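LC-Est1C (Uncultured organism, PDB 3WYD) probably hydrolyses carboxylic ester bonds, serving as the C-terminal esterase domain, with an alpha/beta hydrolase fold, of a larger metagenome-derived enzyme. Local coordinates at residues S125-M128 / V133-A136; L39-H44 / R91-V96; R59-I64 / R203-V208. One frame throughout, in Å; residues are numbered along the deposited sequence.

Interaction 1 (S125-M128 / V133-A136); sequences SIAM and VFAA
Phe134 puts its ring against one turn of the helix, where Ile126 and Ala127 meet it obliquely. One face of the ring is taken by its own sequence neighbour: Val133 CG1 stands 3.9 Å above the plane of the Phe134 ring, over its centre. The two atoms on the helix-facing side of the ring then divide the work. Phe134 CE2, the outer one, lies 4.1 Å from Ile126 CG2, the short branch of the isoleucine. Phe134 CD2, nearer the root of the side chain, rests on Ala127, 4.1 Å from its CA and 4.2 Å from its CB.

The torsions explain the reach. In Phe134, CG is anti to the carbonyl carbon (chi1 -62°), and this carries the ring from the loop to the helix. Ile126 has CG2 anti to its backbone N and CG1 beside that N, which sends the methyl toward the phenylalanine and the longer branch elsewhere. Alanine suits the next position because its single methyl lets a flat ring come close to the helix backbone itself, while a beta-branched residue beside it supplies a second apolar surface. Contact between the segments is purely apolar, modest in extent and buried.

The contact lies within the beta-alpha-beta crossover from strand 110-116 through helix 118-129 to strand 136-140, joining the helix to the loop that follows it. Beyond the pair, both Ile126 and Phe134 lie on Met113 of strand 110-116. Helix 88-103 packs alongside, with Met94 against Ile126 and Ile97 against Phe134, so the ring is held where two helices and the central sheet converge.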
loop_
_atom_site.group_PDB
_atom_site.type_symbol
_atom_site.label_atom_id
_atom_site.label_comp_id
_atom_site.label_asym_id
_atom_site.label_seq_id
_atom_site.Cartn_x
_atom_site.Cartn_y
_atom_site.Cartn_z
ATOM N N SER A 125 2.841 9.309 -7.475
ATOM C CA SER A 125 3.300 8.480 -8.614
ATOM C C SER A 125 2.472 8.711 -9.864
ATOM O O SER A 125 3.022 8.765 -10.994
ATOM C CB SER A 125 3.368 7.006 -8.248
ATOM O OG SER A 125 2.114 6.505 -7.922
ATOM N N ILE A 126 1.161 8.867 -9.712
ATOM C CA ILE A 126 0.321 9.135 -10.878
ATOM C C ILE A 126 0.646 10.472 -11.510
ATOM O O ILE A 126 0.716 10.605 -12.715
ATOM C CB ILE A 126 -1.156 8.973 -10.538
ATOM C CG1 ILE A 126 -1.418 7.521 -10.152
ATOM C CG2 ILE A 126 -2.081 9.539 -11.660
ATOM C CD1 ILE A 126 -2.875 7.389 -9.557
ATOM N N ALA A 127 0.812 11.506 -10.689
ATOM C CA ALA A 127 1.146 12.810 -11.208
ATOM C C ALA A 127 2.504 12.779 -11.930
ATOM O O ALA A 127 2.683 13.432 -12.950
ATOM C CB ALA A 127 1.152 13.839 -10.061
ATOM N N MET A 128 3.473 12.046 -11.390
ATOM C CA MET A 128 4.782 11.998 -12.092
ATOM C C MET A 128 4.675 11.375 -13.467
ATOM O O MET A 128 5.397 11.752 -14.391
ATOM C CB MET A 128 5.803 11.249 -11.280
ATOM C CG MET A 128 6.207 12.003 -9.994
ATOM S SD MET A 128 7.280 11.031 -8.948
ATOM C CE MET A 128 7.577 12.230 -7.667
ATOM N N VAL A 133 -1.489 17.030 -16.316
ATOM C CA VAL A 133 -2.935 16.960 -16.068
ATOM C C VAL A 133 -3.375 17.756 -14.844
ATOM O O VAL A 133 -4.372 18.485 -14.891
ATOM C CB VAL A 133 -3.372 15.505 -15.828
ATOM C CG1 VAL A 133 -4.859 15.468 -15.355
ATOM C CG2 VAL A 133 -3.228 14.655 -17.107
ATOM N N PHE A 134 -2.612 17.652 -13.758
ATOM C CA PHE A 134 -3.108 18.086 -12.457
ATOM C C PHE A 134 -2.702 19.489 -12.105
ATOM O O PHE A 134 -1.567 19.920 -12.370
ATOM C CB PHE A 134 -2.637 17.123 -11.362
ATOM C CG PHE A 134 -3.159 15.742 -11.547
ATOM C CD1 PHE A 134 -4.481 15.437 -11.232
ATOM C CD2 PHE A 134 -2.356 14.745 -12.086
ATOM C CE1 PHE A 134 -4.971 14.156 -11.507
ATOM C CE2 PHE A 134 -2.862 13.496 -12.426
ATOM C CZ PHE A 134 -4.170 13.184 -12.100
ATOM N N ALA A 135 -3.640 20.233 -11.552
ATOM C CA ALA A 135 -3.385 21.633 -11.199
ATOM C C ALA A 135 -2.593 21.753 -9.904
ATOM O O ALA A 135 -1.728 22.637 -9.756
ATOM C CB ALA A 135 -4.705 22.400 -11.102
ATOM N N ALA A 136 -2.884 20.881 -8.952
ATOM C CA ALA A 136 -2.191 20.877 -7.668
ATOM C C ALA A 136 -2.438 19.522 -7.009
ATOM O O ALA A 136 -3.365 18.767 -7.401
ATOM C CB ALA A 136 -2.748 21.985 -6.792
#

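Interaction 2 (L39-H44 / R91-V96); sequences LVIALH and RDVMDV
Ile41 of strand 37-43 places its CG2 methyl 4.1 Å from Val93 CG1 of helix 88-103. Its side chain and that of Val93 run past each other in opposite senses, so the meeting is between methyls alongside one another. With CG1 of Ile41 turned beside the backbone N (chi1 -58°), CG2 is left anti to that N and points at the helix. Ala42, next along, belongs to the other face of the sheet, in keeping with the alternation of a beta strand.

Leu43 returns to the helix side. Its CB does not aim straight at the helix, but with CG beside the backbone N (chi1 -58°), Leu43 CD1 continues the chain outward and the other methyl, CD2, comes within 4.0 Å of Val93 CG2, the two side chains crossing at a slant. Val93 is thus forked between two strand residues, one methyl for each. Valine fits this place because it offers two short, rigid branches from a helix backbone set close to the sheet; the nearest CA atoms, those of Ile41 and Val93, are 8.5 Å apart.

This is helix-on-sheet packing of the alpha/beta hydrolase core. Strand 37-43 runs between parallel strands 72-76 and 110-116. Pro76 touches both Ile41 and Leu43, Met113 reaches Leu43, and Ile126 of helix 118-129 closes in on both Leu43 and Val93.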
loop_
_atom_site.group_PDB
_atom_site.type_symbol
_atom_site.label_atom_id
_atom_site.label_comp_id
_atom_site.label_asym_id
_atom_site.label_seq_id
_atom_site.Cartn_x
_atom_site.Cartn_y
_atom_site.Cartn_z
ATOM N N LEU A 39 -12.507 19.469 -10.291
ATOM C CA LEU A 39 -12.626 18.074 -10.023
ATOM C C LEU A 39 -11.522 17.705 -9.046
ATOM O O LEU A 39 -10.347 18.021 -9.289
ATOM C CB LEU A 39 -12.426 17.297 -11.311
ATOM C CG LEU A 39 -12.305 15.773 -11.277
ATOM C CD1 LEU A 39 -13.544 15.124 -10.576
ATOM C CD2 LEU A 39 -12.088 15.205 -12.678
ATOM N N VAL A 40 -11.857 16.958 -8.001
ATOM C CA VAL A 40 -10.822 16.345 -7.133
ATOM C C VAL A 40 -10.871 14.847 -7.231
ATOM O O VAL A 40 -11.933 14.225 -7.101
ATOM C CB VAL A 40 -11.006 16.750 -5.658
ATOM C CG1 VAL A 40 -9.941 16.096 -4.789
ATOM C CG2 VAL A 40 -10.960 18.194 -5.483
ATOM N N ILE A 41 -9.725 14.234 -7.475
ATOM C CA ILE A 41 -9.594 12.791 -7.414
ATOM C C ILE A 41 -9.034 12.494 -6.014
ATOM O O ILE A 41 -7.996 13.057 -5.651
ATOM C CB ILE A 41 -8.597 12.292 -8.489
ATOM C CG1 ILE A 41 -9.055 12.726 -9.902
ATOM C CG2 ILE A 41 -8.386 10.781 -8.336
ATOM C CD1 ILE A 41 -10.495 12.312 -10.265
ATOM N N ALA A 42 -9.742 11.668 -5.232
ATOM C CA ALA A 42 -9.338 11.343 -3.876
ATOM C C ALA A 42 -9.051 9.848 -3.818
ATOM O O ALA A 42 -9.919 9.034 -4.165
ATOM C CB ALA A 42 -10.487 11.707 -2.913
ATOM N N LEU A 43 -7.821 9.473 -3.452
ATOM C CA LEU A 43 -7.340 8.080 -3.455
ATOM C C LEU A 43 -7.273 7.529 -2.045
ATOM O O LEU A 43 -6.612 8.098 -1.177
ATOM C CB LEU A 43 -5.927 8.026 -4.064
ATOM C CG LEU A 43 -5.804 8.572 -5.485
ATOM C CD1 LEU A 43 -4.359 8.483 -6.001
ATOM C CD2 LEU A 43 -6.798 7.939 -6.507
ATOM N N HIS A 44 -8.034 6.455 -1.792
ATOM C CA HIS A 44 -8.071 5.770 -0.508
ATOM C C HIS A 44 -6.800 5.058 -0.090
ATOM O O HIS A 44 -5.897 4.814 -0.892
ATOM C CB HIS A 44 -9.272 4.782 -0.464
ATOM C CG HIS A 44 -9.126 3.615 -1.372
ATOM N ND1 HIS A 44 -8.263 2.570 -1.107
ATOM C CD2 HIS A 44 -9.695 3.341 -2.567
ATOM C CE1 HIS A 44 -8.268 1.733 -2.131
ATOM N NE2 HIS A 44 -9.139 2.169 -3.024
ATOM N N ARG A 91 -3.659 3.294 -14.597
ATOM C CA ARG A 91 -4.470 3.475 -15.788
ATOM C C ARG A 91 -5.944 3.523 -15.430
ATOM O O ARG A 91 -6.699 4.345 -15.985
ATOM C CB ARG A 91 -4.189 2.352 -16.798
ATOM C CG ARG A 91 -3.157 2.750 -17.834
ATOM C CD ARG A 91 -2.420 1.551 -18.428
ATOM N NE ARG A 91 -0.966 1.742 -18.386
ATOM C CZ ARG A 91 -0.114 0.912 -17.788
ATOM N NH1 ARG A 91 -0.555 -0.202 -17.211
ATOM N NH2 ARG A 91 1.186 1.182 -17.790
ATOM N N ASP A 92 -6.340 2.732 -14.432
ATOM C CA ASP A 92 -7.694 2.836 -13.872
ATOM C C ASP A 92 -8.016 4.256 -13.439
ATOM O O ASP A 92 -9.037 4.824 -13.835
ATOM C CB ASP A 92 -7.878 1.894 -12.687
ATOM C CG ASP A 92 -8.154 0.465 -13.122
ATOM O OD1 ASP A 92 -8.807 0.281 -14.180
ATOM O OD2 ASP A 92 -7.696 -0.464 -12.422
ATOM N N VAL A 93 -7.106 4.872 -12.684
ATOM C CA VAL A 93 -7.355 6.229 -12.266
ATOM C C VAL A 93 -7.495 7.179 -13.427
ATOM O O VAL A 93 -8.382 8.055 -13.444
ATOM C CB VAL A 93 -6.293 6.743 -11.254
ATOM C CG1 VAL A 93 -6.566 8.203 -10.938
ATOM C CG2 VAL A 93 -6.393 5.935 -9.994
ATOM N N MET A 94 -6.619 7.057 -14.421
ATOM C CA MET A 94 -6.707 7.994 -15.523
ATOM C C MET A 94 -7.966 7.790 -16.332
ATOM O O MET A 94 -8.546 8.740 -16.838
ATOM C CB MET A 94 -5.450 7.937 -16.399
ATOM C CG MET A 94 -4.133 8.271 -15.635
ATOM S SD MET A 94 -4.165 9.807 -14.643
ATOM C CE MET A 94 -4.372 11.020 -15.921
ATOM N N ASP A 95 -8.414 6.551 -16.390
ATOM C CA ASP A 95 -9.644 6.231 -17.100
ATOM C C ASP A 95 -10.872 6.791 -16.385
ATOM O O ASP A 95 -11.818 7.265 -17.029
ATOM C CB ASP A 95 -9.788 4.724 -17.273
ATOM C CG ASP A 95 -8.878 4.160 -18.354
ATOM O OD1 ASP A 95 -8.247 4.935 -19.110
ATOM O OD2 ASP A 95 -8.796 2.926 -18.435
ATOM N N VAL A 96 -10.865 6.763 -15.049
ATOM C CA VAL A 96 -11.903 7.433 -14.276
ATOM C C VAL A 96 -11.942 8.925 -14.558
ATOM O O VAL A 96 -13.004 9.491 -14.849
ATOM C CB VAL A 96 -11.713 7.207 -12.765
ATOM C CG1 VAL A 96 -12.663 8.102 -11.959
ATOM C CG2 VAL A 96 -11.879 5.738 -12.441
#

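Interaction 3 (R59-I64 / R203-V208); sequences RGAFMI and RTFKDV
Phe62 drives the edge of its ring into the face of Phe205, and this T-shaped stack is the tight part of the contact. The planes stand at 90° and the ring centroids are 4.9 Å apart. Phe62 CD1 does the touching: it sits above the middle of the Phe205 ring, 3.5 Å from Phe205 CD1, so the C-H edge of one ring meets the pi cloud of the other. The same face also receives the root of the Phe62 side chain, a CH-pi contact in which Phe62 CB lies 4.2 Å from the Phe205 centroid and 27° off its normal. Both atoms can reach one face because Phe62 has CG anti to its backbone N (chi1 -162°), which lays the side chain across its partner. Phenylalanine suits both positions: one ring supplies a flat face and the other a polarised C-H edge, with no polar group to bury.

In the alpha/beta hydrolase fold the first major helix and the C-terminal helix pack side by side on one face of the sheet. Here helix 57-69, on the crossover between strands 37-43 and 72-76, meets the first turn of helix 205-213 in just this way. Tyr53 and Phe209 extend the aromatic cluster, each with its ring against that of Phe62.

Toward the solvent the packing thins. Ala61, partly exposed, brings only its methyl to the rim of the other ring, Ala61 CB standing 4.0 Å from Phe205 CD2 near the ring plane. A lone methyl is enough to touch the ring edge and exposes little apolar surface to water. Farther out the surface becomes charged: exposed Lys206 forms a salt bridge through NZ with Asp210 OD2, and its side chain touches Glu65 and Arg69 of helix 57-69.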
loop_
_atom_site.group_PDB
_atom_site.type_symbol
_atom_site.label_atom_id
_atom_site.label_comp_id
_atom_site.label_asym_id
_atom_site.label_seq_id
_atom_site.Cartn_x
_atom_site.Cartn_y
_atom_site.Cartn_z
ATOM N N ARG A 59 -16.641 10.455 8.940
ATOM C CA ARG A 59 -18.001 10.236 8.440
ATOM C C ARG A 59 -18.321 11.137 7.263
ATOM O O ARG A 59 -19.369 11.778 7.217
ATOM C CB ARG A 59 -19.037 10.447 9.544
ATOM C CG ARG A 59 -18.991 9.393 10.636
ATOM C CD ARG A 59 -20.222 9.491 11.533
ATOM N NE ARG A 59 -21.325 8.684 11.016
ATOM C CZ ARG A 59 -21.913 7.700 11.691
ATOM N NH1 ARG A 59 -21.531 7.425 12.934
ATOM N NH2 ARG A 59 -22.904 7.012 11.136
ATOM N N GLY A 60 -17.436 11.141 6.276
ATOM C CA GLY A 60 -17.742 11.851 5.035
ATOM C C GLY A 60 -17.478 13.350 5.060
ATOM O O GLY A 60 -17.980 14.073 4.205
ATOM N N ALA A 61 -16.648 13.818 5.995
ATOM C CA ALA A 61 -16.260 15.221 6.094
ATOM C C ALA A 61 -15.749 15.775 4.755
ATOM O O ALA A 61 -15.828 16.969 4.491
ATOM C CB ALA A 61 -15.150 15.417 7.152
ATOM N N PHE A 62 -15.061 14.931 4.021
ATOM C CA PHE A 62 -14.504 15.393 2.751
ATOM C C PHE A 62 -15.576 15.980 1.830
ATOM O O PHE A 62 -15.342 16.975 1.135
ATOM C CB PHE A 62 -13.784 14.211 2.087
ATOM C CG PHE A 62 -12.813 14.619 1.009
ATOM C CD1 PHE A 62 -11.482 14.868 1.314
ATOM C CD2 PHE A 62 -13.233 14.727 -0.318
ATOM C CE1 PHE A 62 -10.576 15.242 0.293
ATOM C CE2 PHE A 62 -12.344 15.119 -1.336
ATOM C CZ PHE A 62 -11.001 15.291 -1.051
ATOM N N MET A 63 -16.749 15.370 1.829
ATOM C CA MET A 63 -17.788 15.780 0.899
ATOM C C MET A 63 -18.538 17.025 1.340
ATOM O O MET A 63 -19.078 17.713 0.505
ATOM C CB MET A 63 -18.761 14.625 0.637
ATOM C CG MET A 63 -18.095 13.338 0.260
ATOM S SD MET A 63 -17.058 13.491 -1.242
ATOM C CE MET A 63 -16.130 11.950 -1.158
ATOM N N ILE A 64 -18.525 17.329 2.642
ATOM C CA ILE A 64 -18.950 18.645 3.150
ATOM C C ILE A 64 -18.111 19.761 2.536
ATOM O O ILE A 64 -18.660 20.746 2.026
ATOM C CB ILE A 64 -18.878 18.683 4.681
ATOM C CG1 ILE A 64 -19.777 17.587 5.245
ATOM C CG2 ILE A 64 -19.317 20.059 5.212
ATOM C CD1 ILE A 64 -19.678 17.461 6.757
ATOM N N ARG A 203 -8.122 15.683 9.614
ATOM C CA ARG A 203 -7.632 16.918 10.258
ATOM C C ARG A 203 -7.280 18.009 9.221
ATOM O O ARG A 203 -7.443 19.211 9.449
ATOM C CB ARG A 203 -6.346 16.586 11.051
ATOM C CG ARG A 203 -5.697 17.809 11.645
ATOM C CD ARG A 203 -4.312 17.491 12.126
ATOM N NE ARG A 203 -3.705 18.618 12.805
ATOM C CZ ARG A 203 -3.566 18.668 14.132
ATOM N NH1 ARG A 203 -3.936 17.617 14.858
ATOM N NH2 ARG A 203 -2.905 19.667 14.691
ATOM N N THR A 204 -6.779 17.573 8.066
ATOM C CA THR A 204 -6.244 18.528 7.092
ATOM C C THR A 204 -7.107 18.659 5.821
ATOM O O THR A 204 -6.652 19.262 4.841
ATOM C CB THR A 204 -4.770 18.242 6.699
ATOM O OG1 THR A 204 -4.640 16.905 6.191
ATOM C CG2 THR A 204 -3.822 18.462 7.898
ATOM N N PHE A 205 -8.311 18.088 5.805
ATOM C CA PHE A 205 -9.184 18.302 4.656
ATOM C C PHE A 205 -9.373 19.779 4.351
ATOM O O PHE A 205 -9.361 20.172 3.179
ATOM C CB PHE A 205 -10.543 17.644 4.810
ATOM C CG PHE A 205 -10.509 16.150 4.771
ATOM C CD1 PHE A 205 -9.471 15.456 4.168
ATOM C CD2 PHE A 205 -11.598 15.426 5.256
ATOM C CE1 PHE A 205 -9.462 14.051 4.175
ATOM C CE2 PHE A 205 -11.648 14.050 5.181
ATOM C CZ PHE A 205 -10.580 13.343 4.636
ATOM N N LYS A 206 -9.482 20.607 5.386
ATOM C CA LYS A 206 -9.638 22.048 5.138
ATOM C C LYS A 206 -8.431 22.632 4.441
ATOM O O LYS A 206 -8.572 23.448 3.537
ATOM C CB LYS A 206 -9.885 22.809 6.472
ATOM C CG LYS A 206 -10.138 24.304 6.265
ATOM C CD LYS A 206 -10.361 25.026 7.605
ATOM C CE LYS A 206 -10.719 26.491 7.403
ATOM N NZ LYS A 206 -9.594 27.261 6.803
ATOM N N ASP A 207 -7.239 22.212 4.871
ATOM C CA ASP A 207 -6.015 22.725 4.291
ATOM C C ASP A 207 -5.905 22.260 2.827
ATOM O O ASP A 207 -5.416 22.991 1.976
ATOM C CB ASP A 207 -4.826 22.207 5.082
ATOM C CG ASP A 207 -4.894 22.612 6.544
ATOM O OD1 ASP A 207 -4.481 23.750 6.832
ATOM O OD2 ASP A 207 -5.359 21.804 7.381
ATOM N N VAL A 208 -6.289 21.024 2.567
ATOM C CA VAL A 208 -6.255 20.511 1.178
ATOM C C VAL A 208 -7.172 21.324 0.248
ATOM O O VAL A 208 -6.736 21.756 -0.835
ATOM C CB VAL A 208 -6.682 19.032 1.146
ATOM C CG1 VAL A 208 -6.927 18.510 -0.274
ATOM C CG2 VAL A 208 -5.674 18.158 1.887
#

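Interactions 1 and 2 share one apolar layer through Ile126, which joins helices 118-129 and 88-103 on one side of the sheet. Interaction 3 lies on the other side, yet meets the same strand, since Phe62 CZ rests on Val40 and Ala42, the residues alternating with Ile41 and Leu43. Strand 37-43 is therefore sandwiched between interactions 2 and 3. All three are apolar; interactions 1 and 2 are wholly buried, whereas interaction 3 grades from core to surface through Ala61. Methyls alone meet in interaction 2, a ring meets aliphatic groups in interaction 1, and two rings engage in interaction 3.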